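Lipase aflb (Neosartorya fumigata, PDB 6IDY) probably hydrolyses ester bonds of lipids, as expected of a fungal lipase with an alpha/beta-hydrolase core, and carries a bound calcium ion. Local coordinates at residues W241-K244 against T249-V252; Y211-I216 against K244-T249; A124-K129 against V138-L143. All coordinates share one frame; numbering follows the deposited sequence.

Contact 1. Residues W241-K244 against T249-V252; sequences WALK and TRKV. With SO4 (sulfate ion), chain E.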
loop_
_atom_site.group_PDB
_atom_site.type_symbol
_atom_site.label_atom_id
_atom_site.label_comp_id
_atom_site.label_asym_id
_atom_site.label_seq_id
_atom_site.Cartn_x
_atom_site.Cartn_y
_atom_site.Cartn_z
ATOM N N TRP A 241 -7.736 10.721 -3.822
ATOM C CA TRP A 241 -7.455 12.160 -3.914
ATOM C C TRP A 241 -7.130 12.532 -5.373
ATOM O O TRP A 241 -7.666 13.513 -5.874
ATOM C CB TRP A 241 -6.315 12.574 -2.949
ATOM C CG TRP A 241 -6.078 14.059 -2.869
ATOM C CD1 TRP A 241 -5.337 14.821 -3.727
ATOM C CD2 TRP A 241 -6.556 14.954 -1.851
ATOM N NE1 TRP A 241 -5.331 16.134 -3.315
ATOM C CE2 TRP A 241 -6.057 16.243 -2.155
ATOM C CE3 TRP A 241 -7.380 14.796 -0.717
ATOM C CZ2 TRP A 241 -6.357 17.368 -1.372
ATOM C CZ3 TRP A 241 -7.644 15.904 0.081
ATOM C CH2 TRP A 241 -7.128 17.168 -0.242
ATOM N N ALA A 242 -6.297 11.721 -6.061
ATOM C CA ALA A 242 -5.942 11.940 -7.476
ATOM C C ALA A 242 -7.198 11.900 -8.363
ATOM O O ALA A 242 -7.385 12.785 -9.195
ATOM C CB ALA A 242 -4.932 10.890 -7.940
ATOM N N LEU A 243 -8.082 10.913 -8.134
ATOM C CA LEU A 243 -9.326 10.773 -8.891
ATOM C C LEU A 243 -10.270 11.962 -8.660
ATOM O O LEU A 243 -10.849 12.484 -9.613
ATOM C CB LEU A 243 -10.022 9.438 -8.569
ATOM C CG LEU A 243 -9.315 8.164 -9.048
ATOM C CD1 LEU A 243 -9.929 6.933 -8.390
ATOM C CD2 LEU A 243 -9.342 8.043 -10.592
ATOM N N LYS A 244 -10.389 12.409 -7.409
ATOM C CA LYS A 244 -11.243 13.539 -7.049
ATOM C C LYS A 244 -10.767 14.861 -7.682
ATOM O O LYS A 244 -11.535 15.519 -8.385
ATOM C CB LYS A 244 -11.329 13.675 -5.513
ATOM C CG LYS A 244 -12.073 14.933 -5.043
ATOM C CD LYS A 244 -12.466 14.858 -3.571
ATOM C CE LYS A 244 -13.395 15.986 -3.209
ATOM N NZ LYS A 244 -13.436 16.194 -1.741
ATOM N N THR A 249 -8.303 11.889 -14.859
ATOM C CA THR A 249 -7.852 10.536 -14.512
ATOM C C THR A 249 -9.010 9.543 -14.439
ATOM O O THR A 249 -8.822 8.375 -14.783
ATOM C CB THR A 249 -7.043 10.525 -13.209
ATOM O OG1 THR A 249 -7.897 10.859 -12.115
ATOM C CG2 THR A 249 -5.809 11.435 -13.262
ATOM N N ARG A 250 -10.201 10.004 -14.000
ATOM C CA ARG A 250 -11.402 9.166 -13.858
ATOM C C ARG A 250 -11.815 8.488 -15.173
ATOM O O ARG A 250 -12.295 7.354 -15.139
ATOM C CB ARG A 250 -12.599 9.969 -13.313
ATOM C CG ARG A 250 -12.345 10.783 -12.048
ATOM C CD ARG A 250 -13.600 11.567 -11.703
ATOM N NE ARG A 250 -13.358 12.643 -10.741
ATOM C CZ ARG A 250 -14.280 13.514 -10.347
ATOM N NH1 ARG A 250 -15.520 13.436 -10.814
ATOM N NH2 ARG A 250 -13.975 14.458 -9.464
ATOM N N LYS A 251 -11.649 9.191 -16.315
ATOM C CA LYS A 251 -12.028 8.691 -17.646
ATOM C C LYS A 251 -11.130 7.566 -18.149
ATOM O O LYS A 251 -11.542 6.819 -19.034
ATOM C CB LYS A 251 -12.034 9.830 -18.687
ATOM C CG LYS A 251 -13.064 10.923 -18.416
ATOM C CD LYS A 251 -13.013 12.029 -19.461
ATOM C CE LYS A 251 -14.109 13.042 -19.238
ATOM N NZ LYS A 251 -14.147 14.070 -20.314
ATOM N N VAL A 252 -9.903 7.456 -17.618
ATOM C CA VAL A 252 -8.957 6.455 -18.112
ATOM C C VAL A 252 -8.689 5.318 -17.097
ATOM O O VAL A 252 -7.863 4.447 -17.377
ATOM C CB VAL A 252 -7.643 7.095 -18.651
ATOM C CG1 VAL A 252 -7.930 8.043 -19.815
ATOM C CG2 VAL A 252 -6.865 7.811 -17.553
HETATM S S SO4 E . -18.091 15.049 -8.960
HETATM O O1 SO4 E . -17.973 14.625 -10.356
HETATM O O2 SO4 E . -18.712 16.378 -8.917
HETATM O O3 SO4 E . -18.916 14.099 -8.238
HETATM O O4 SO4 E . -16.767 15.111 -8.355
#
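Arg250 folds back from the turn after helix 235-245 and gives two hydrogen bonds to carbonyls of the helix's closing residues. NE donates to Leu243 O at 2.8 Å along a nearly straight path (N-H...O 167°), and NH2 donates to Lys244 O at 2.9 Å. Both oxygens lie close to the guanidinium plane at its edge, but the carbonyls are used differently. NH2 lies in the plane of the Lys244 carbonyl, on a lone pair, whereas NE stands above the plane of the Leu243 carbonyl, 38° out of it. Four residues beyond Leu243 comes Pro247, which has no N-H to give, and Arg250 NE serves the helix carbonyl instead. A positive group here is probably also favourable to the helix dipole.

The sulfate meets the outer end of the guanidinium, at NH1 and NH2. NH1 bonds to O1 of this ion, probably from the crystallisation liquor, at 2.8 Å, and NH2 reaches sulfate O4 at 3.1 Å, so that NH2 joins helix carbonyl and anion. Arg337 also binds this sulfate.

The remaining contact is van der Waals. Arg250 CG, anti to its carbonyl carbon (chi1 -51°), packs against Leu243 O at 3.3 Å, and the chain, extended to NE, carries the guanidinium back over the helix end. Leu243 CD2 reaches Thr249 OG1 at 3.5 Å, while the hydroxyl itself bonds to Trp246 O.

Around this turn, Lys244 NZ hydrogen-bonds to the carbonyls of Leu298 and Gly300 at the end of helix 293-299, and Val252 leans on Ile216 of helix 205-223. Val252 also bonds through its backbone to Val227, just before strand 253-259 begins beside the parallel strand 227-232.

Contact 2. Residues Y211-I216 against K244-T249; sequences YVAYAI and KYWPST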
loop_
_atom_site.group_PDB
_atom_site.type_symbol
_atom_site.label_atom_id
_atom_site.label_comp_id
_atom_site.label_asym_id
_atom_site.label_seq_id
_atom_site.Cartn_x
_atom_site.Cartn_y
_atom_site.Cartn_z
ATOM N N TYR A 211 1.664 12.244 -7.800
ATOM C CA TYR A 211 2.410 11.172 -8.444
ATOM C C TYR A 211 1.468 10.129 -9.028
ATOM O O TYR A 211 1.748 9.618 -10.101
ATOM C CB TYR A 211 3.424 10.548 -7.476
ATOM C CG TYR A 211 4.541 11.502 -7.113
ATOM C CD1 TYR A 211 5.699 11.574 -7.880
ATOM C CD2 TYR A 211 4.424 12.364 -6.025
ATOM C CE1 TYR A 211 6.721 12.470 -7.568
ATOM C CE2 TYR A 211 5.435 13.269 -5.706
ATOM C CZ TYR A 211 6.586 13.310 -6.475
ATOM O OH TYR A 211 7.602 14.167 -6.145
ATOM N N VAL A 212 0.339 9.847 -8.341
ATOM C CA VAL A 212 -0.687 8.908 -8.800
ATOM C C VAL A 212 -1.426 9.514 -10.001
ATOM O O VAL A 212 -1.565 8.837 -11.018
ATOM C CB VAL A 212 -1.670 8.455 -7.683
ATOM C CG1 VAL A 212 -2.735 7.508 -8.237
ATOM C CG2 VAL A 212 -0.927 7.796 -6.533
ATOM N N ALA A 213 -1.889 10.778 -9.879
ATOM C CA ALA A 213 -2.600 11.493 -10.954
ATOM C C ALA A 213 -1.741 11.554 -12.210
ATOM O O ALA A 213 -2.228 11.217 -13.291
ATOM C CB ALA A 213 -2.971 12.901 -10.507
ATOM N N TYR A 214 -0.444 11.918 -12.066
ATOM C CA TYR A 214 0.439 11.951 -13.225
ATOM C C TYR A 214 0.676 10.560 -13.796
ATOM O O TYR A 214 0.606 10.413 -15.014
ATOM C CB TYR A 214 1.761 12.693 -12.956
ATOM C CG TYR A 214 2.584 12.873 -14.213
ATOM C CD1 TYR A 214 2.333 13.925 -15.090
ATOM C CD2 TYR A 214 3.592 11.972 -14.545
ATOM C CE1 TYR A 214 3.076 14.084 -16.259
ATOM C CE2 TYR A 214 4.333 12.113 -15.715
ATOM C CZ TYR A 214 4.074 13.173 -16.569
ATOM O OH TYR A 214 4.805 13.310 -17.725
ATOM N N ALA A 215 0.934 9.548 -12.933
ATOM C CA ALA A 215 1.168 8.162 -13.368
ATOM C C ALA A 215 -0.016 7.638 -14.168
ATOM O O ALA A 215 0.183 7.030 -15.216
ATOM C CB ALA A 215 1.450 7.255 -12.177
ATOM N N ILE A 216 -1.250 7.931 -13.713
ATOM C CA ILE A 216 -2.459 7.524 -14.429
ATOM C C ILE A 216 -2.472 8.088 -15.850
ATOM O O ILE A 216 -2.525 7.318 -16.810
ATOM C CB ILE A 216 -3.756 7.852 -13.642
ATOM C CG1 ILE A 216 -3.890 6.957 -12.376
ATOM C CG2 ILE A 216 -4.972 7.676 -14.552
ATOM C CD1 ILE A 216 -4.964 7.460 -11.336
ATOM N N LYS A 244 -10.389 12.409 -7.409
ATOM C CA LYS A 244 -11.243 13.539 -7.049
ATOM C C LYS A 244 -10.767 14.861 -7.682
ATOM O O LYS A 244 -11.535 15.519 -8.385
ATOM C CB LYS A 244 -11.329 13.675 -5.513
ATOM C CG LYS A 244 -12.073 14.933 -5.043
ATOM C CD LYS A 244 -12.466 14.858 -3.571
ATOM C CE LYS A 244 -13.395 15.986 -3.209
ATOM N NZ LYS A 244 -13.436 16.194 -1.741
ATOM N N TYR A 245 -9.510 15.247 -7.412
ATOM C CA TYR A 245 -8.982 16.540 -7.825
ATOM C C TYR A 245 -8.360 16.575 -9.224
ATOM O O TYR A 245 -8.100 17.665 -9.721
ATOM C CB TYR A 245 -8.033 17.080 -6.756
ATOM C CG TYR A 245 -8.775 17.318 -5.458
ATOM C CD1 TYR A 245 -9.712 18.344 -5.344
ATOM C CD2 TYR A 245 -8.625 16.452 -4.380
ATOM C CE1 TYR A 245 -10.427 18.544 -4.165
ATOM C CE2 TYR A 245 -9.330 16.644 -3.194
ATOM C CZ TYR A 245 -10.234 17.690 -3.092
ATOM O OH TYR A 245 -10.931 17.878 -1.926
ATOM N N TRP A 246 -8.171 15.425 -9.885
ATOM C CA TRP A 246 -7.709 15.433 -11.283
ATOM C C TRP A 246 -8.779 14.641 -12.031
ATOM O O TRP A 246 -8.554 13.462 -12.319
ATOM C CB TRP A 246 -6.302 14.812 -11.454
ATOM C CG TRP A 246 -5.156 15.731 -11.143
ATOM C CD1 TRP A 246 -4.323 16.335 -12.041
ATOM C CD2 TRP A 246 -4.664 16.080 -9.840
ATOM N NE1 TRP A 246 -3.359 17.064 -11.378
ATOM C CE2 TRP A 246 -3.544 16.922 -10.024
ATOM C CE3 TRP A 246 -5.073 15.777 -8.528
ATOM C CZ2 TRP A 246 -2.828 17.462 -8.949
ATOM C CZ3 TRP A 246 -4.371 16.325 -7.463
ATOM C CH2 TRP A 246 -3.260 17.152 -7.678
ATOM N N PRO A 247 -9.990 15.227 -12.275
ATOM C CA PRO A 247 -11.074 14.452 -12.918
ATOM C C PRO A 247 -10.729 13.778 -14.245
ATOM O O PRO A 247 -11.381 12.793 -14.592
ATOM C CB PRO A 247 -12.203 15.477 -13.086
ATOM C CG PRO A 247 -11.930 16.511 -12.075
ATOM C CD PRO A 247 -10.441 16.601 -11.969
ATOM N N SER A 248 -9.710 14.280 -14.980
ATOM C CA SER A 248 -9.301 13.668 -16.251
ATOM C C SER A 248 -8.852 12.211 -16.048
ATOM O O SER A 248 -9.047 11.384 -16.936
ATOM C CB SER A 248 -8.186 14.478 -16.903
ATOM O OG SER A 248 -7.036 14.506 -16.074
ATOM N N THR A 249 -8.303 11.889 -14.859
ATOM C CA THR A 249 -7.852 10.536 -14.512
ATOM C C THR A 249 -9.010 9.543 -14.439
ATOM O O THR A 249 -8.822 8.375 -14.783
ATOM C CB THR A 249 -7.043 10.525 -13.209
ATOM O OG1 THR A 249 -7.897 10.859 -12.115
ATOM C CG2 THR A 249 -5.809 11.435 -13.262
#
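Ile216 and Thr249 bring the two backbones nearest, with 6.2 Å between their CA atoms, where helix 205-223 passes the turn that follows helix 235-245. Trp246, the first residue to leave helical geometry, lays one indole face against Ala213. The methyl CB stands 3.8 Å from the centroid of the five-membered ring and 18° off its normal, a CH-pi contact over the pyrrole part, nearest CG. In Trp246, chi1 (-82°) brings the indole to the helix and chi2 (-106°) turns its face to Ala213.

Thr249 meets the helix with its carbon branch. CG2 lies 3.6 Å from Ala213 O, and CB meets Ile216 CG2 at 3.8 Å, the two side chains running about perpendicular. The hydroxyl turns back within the turn instead: OG1 donates to Trp246 O at 2.7 Å, almost in line with the carbonyl bond, and Thr249 N gives that oxygen a second bond at 3.0 Å.

Tyr136 and Tyr438 add aromatic contacts to Trp246. Val212 and Ala215 rest on Leu195 of strand 190-195. Both helices connect parallel strands of the central sheet, 190-195 to 227-232 and 227-232 to 253-259, as in the alpha/beta-hydrolase fold.

Contact 3. Residues A124-K129 against V138-L143; sequences AIYPVK and VAENAL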
loop_
_atom_site.group_PDB
_atom_site.type_symbol
_atom_site.label_atom_id
_atom_site.label_comp_id
_atom_site.label_asym_id
_atom_site.label_seq_id
_atom_site.Cartn_x
_atom_site.Cartn_y
_atom_site.Cartn_z
ATOM N N ALA A 124 -1.360 16.987 -24.413
ATOM C CA ALA A 124 -0.596 17.382 -23.230
ATOM C C ALA A 124 -1.259 16.879 -21.942
ATOM O O ALA A 124 -2.483 16.933 -21.805
ATOM C CB ALA A 124 -0.432 18.894 -23.188
ATOM N N ILE A 125 -0.450 16.334 -21.033
ATOM C CA ILE A 125 -0.920 15.834 -19.739
ATOM C C ILE A 125 -0.317 16.676 -18.613
ATOM O O ILE A 125 -0.606 16.448 -17.443
ATOM C CB ILE A 125 -0.659 14.306 -19.567
ATOM C CG1 ILE A 125 0.848 13.964 -19.704
ATOM C CG2 ILE A 125 -1.544 13.483 -20.530
ATOM C CD1 ILE A 125 1.270 12.763 -19.024
ATOM N N TYR A 126 0.519 17.654 -18.982
ATOM C CA TYR A 126 1.203 18.545 -18.054
ATOM C C TYR A 126 1.427 19.918 -18.713
ATOM O O TYR A 126 1.854 19.958 -19.865
ATOM C CB TYR A 126 2.552 17.937 -17.615
ATOM C CG TYR A 126 3.161 18.611 -16.404
ATOM C CD1 TYR A 126 3.938 19.762 -16.537
ATOM C CD2 TYR A 126 2.988 18.085 -15.129
ATOM C CE1 TYR A 126 4.474 20.404 -15.423
ATOM C CE2 TYR A 126 3.543 18.705 -14.009
ATOM C CZ TYR A 126 4.293 19.860 -14.163
ATOM O OH TYR A 126 4.845 20.470 -13.066
ATOM N N PRO A 127 1.185 21.052 -18.009
ATOM C CA PRO A 127 0.735 21.170 -16.603
ATOM C C PRO A 127 -0.734 20.818 -16.338
ATOM O O PRO A 127 -1.069 20.502 -15.199
ATOM C CB PRO A 127 1.065 22.627 -16.256
ATOM C CG PRO A 127 0.961 23.353 -17.568
ATOM C CD PRO A 127 1.448 22.378 -18.607
ATOM N N VAL A 128 -1.604 20.876 -17.362
ATOM C CA VAL A 128 -3.039 20.604 -17.194
ATOM C C VAL A 128 -3.552 19.735 -18.353
ATOM O O VAL A 128 -3.610 20.217 -19.488
ATOM C CB VAL A 128 -3.881 21.921 -17.073
ATOM C CG1 VAL A 128 -5.350 21.616 -16.796
ATOM C CG2 VAL A 128 -3.325 22.878 -16.017
ATOM N N LYS A 129 -3.972 18.483 -18.065
ATOM C CA LYS A 129 -4.525 17.610 -19.106
ATOM C C LYS A 129 -5.890 18.146 -19.565
ATOM O O LYS A 129 -6.125 18.289 -20.765
ATOM C CB LYS A 129 -4.657 16.151 -18.628
ATOM C CG LYS A 129 -5.050 15.211 -19.768
ATOM C CD LYS A 129 -5.368 13.815 -19.300
ATOM C CE LYS A 129 -5.852 12.946 -20.431
ATOM N NZ LYS A 129 -6.118 11.558 -19.970
ATOM N N VAL A 138 4.399 19.729 -8.127
ATOM C CA VAL A 138 5.615 18.957 -8.422
ATOM C C VAL A 138 5.959 19.099 -9.913
ATOM O O VAL A 138 5.056 19.073 -10.753
ATOM C CB VAL A 138 5.456 17.458 -8.008
ATOM C CG1 VAL A 138 6.741 16.670 -8.244
ATOM C CG2 VAL A 138 5.023 17.325 -6.556
ATOM N N ALA A 139 7.261 19.220 -10.237
ATOM C CA ALA A 139 7.742 19.317 -11.620
ATOM C C ALA A 139 7.476 17.993 -12.363
ATOM O O ALA A 139 7.485 16.924 -11.739
ATOM C CB ALA A 139 9.233 19.636 -11.631
ATOM N N GLU A 140 7.226 18.074 -13.687
ATOM C CA GLU A 140 6.936 16.911 -14.535
ATOM C C GLU A 140 8.047 15.846 -14.496
ATOM O O GLU A 140 7.739 14.656 -14.399
ATOM C CB GLU A 140 6.621 17.340 -15.978
ATOM C CG GLU A 140 6.222 16.193 -16.896
ATOM C CD GLU A 140 5.746 16.552 -18.292
ATOM O OE1 GLU A 140 6.130 17.629 -18.805
ATOM O OE2 GLU A 140 4.983 15.749 -18.876
ATOM N N ASN A 141 9.321 16.275 -14.549
ATOM C CA ASN A 141 10.469 15.369 -14.527
ATOM C C ASN A 141 10.512 14.520 -13.253
ATOM O O ASN A 141 10.788 13.330 -13.344
ATOM C CB ASN A 141 11.796 16.113 -14.786
ATOM C CG ASN A 141 12.295 17.034 -13.689
ATOM O OD1 ASN A 141 11.551 17.502 -12.818
ATOM N ND2 ASN A 141 13.589 17.319 -13.717
ATOM N N ALA A 142 10.186 15.117 -12.091
ATOM C CA ALA A 142 10.130 14.426 -10.800
ATOM C C ALA A 142 8.940 13.450 -10.748
ATOM O O ALA A 142 9.093 12.339 -10.246
ATOM C CB ALA A 142 10.034 15.438 -9.663
ATOM N N LEU A 143 7.764 13.859 -11.276
ATOM C CA LEU A 143 6.559 13.021 -11.316
ATOM C C LEU A 143 6.794 11.785 -12.198
ATOM O O LEU A 143 6.516 10.665 -11.765
ATOM C CB LEU A 143 5.342 13.814 -11.846
ATOM C CG LEU A 143 4.770 14.920 -10.957
ATOM C CD1 LEU A 143 3.879 15.835 -11.756
ATOM C CD2 LEU A 143 3.979 14.347 -9.785
#
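Tyr126 lies flat against the side chain of Glu140, which runs along one face of its ring. Glu140 CB sits 3.5 Å from the centroid of the Tyr126 ring, almost exactly on the ring normal, so this CH-pi contact is centred on the ring. From there the extended glutamate runs back toward the root of the tyrosine while the ring points the other way, and the two side chains slide past each other. Glu140 CD comes to 3.5 Å from Tyr126 CB, and the carboxylate plane is turned only 17° from the ring. OE2 bonds to Tyr214 OH of helix 205-223; a long, weak ion pair to Arg144 stays within its own helix.

Tyr126 reaches across to the residues ahead of helix 140-145 because its chi1 of -165° swings the ring away from its own backbone N. The peptide bond that follows it, to Pro127, is cis. OH donates to Val138 O at 2.7 Å, tilted 27° from the carbonyl plane, and the acceptor lies near the plane of the ring at its edge. The phenol thus meets the helix at its N-terminus, where Ala139 holds the N-cap position and its carbonyl opens the helical bonding, with Leu143 N donating to Ala139 O at 3.1 Å. The helix leads almost at once into strand 147-148, an outermost strand of the alpha/beta-hydrolase sheet.

Leu143, one turn further on, crosses the tyrosine at about a right angle. Its CD1 touches Tyr126 CE2 at 3.7 Å, and its side chain also packs on Tyr136 and Tyr214. The Tyr136 ring meets that of Tyr126, and Val138 N is bound by Glu210, also of helix 205-223.

How the contacts relate
Contacts 1 and 2 are buried, with centres about 5 Å apart, and share Lys244 and Thr249; contact 3 lies at the surface, its centre about 11 Å from that of contact 2. The first pair both use the end of helix 235-245, contact 1 through charged side-chain bonds to carbonyls, contact 2 through apolar packing on helix 205-223. Ala242 CB against Ala213 N, 3.6 Å apart, joins them. Contact 3 mixes a ring face, a phenol hydrogen bond and a carboxylate. It meets contact 2 on helix 205-223, through Tyr214 and Glu140, so this helix has loop 124-129 and helix 140-145 on one flank and the turn on another.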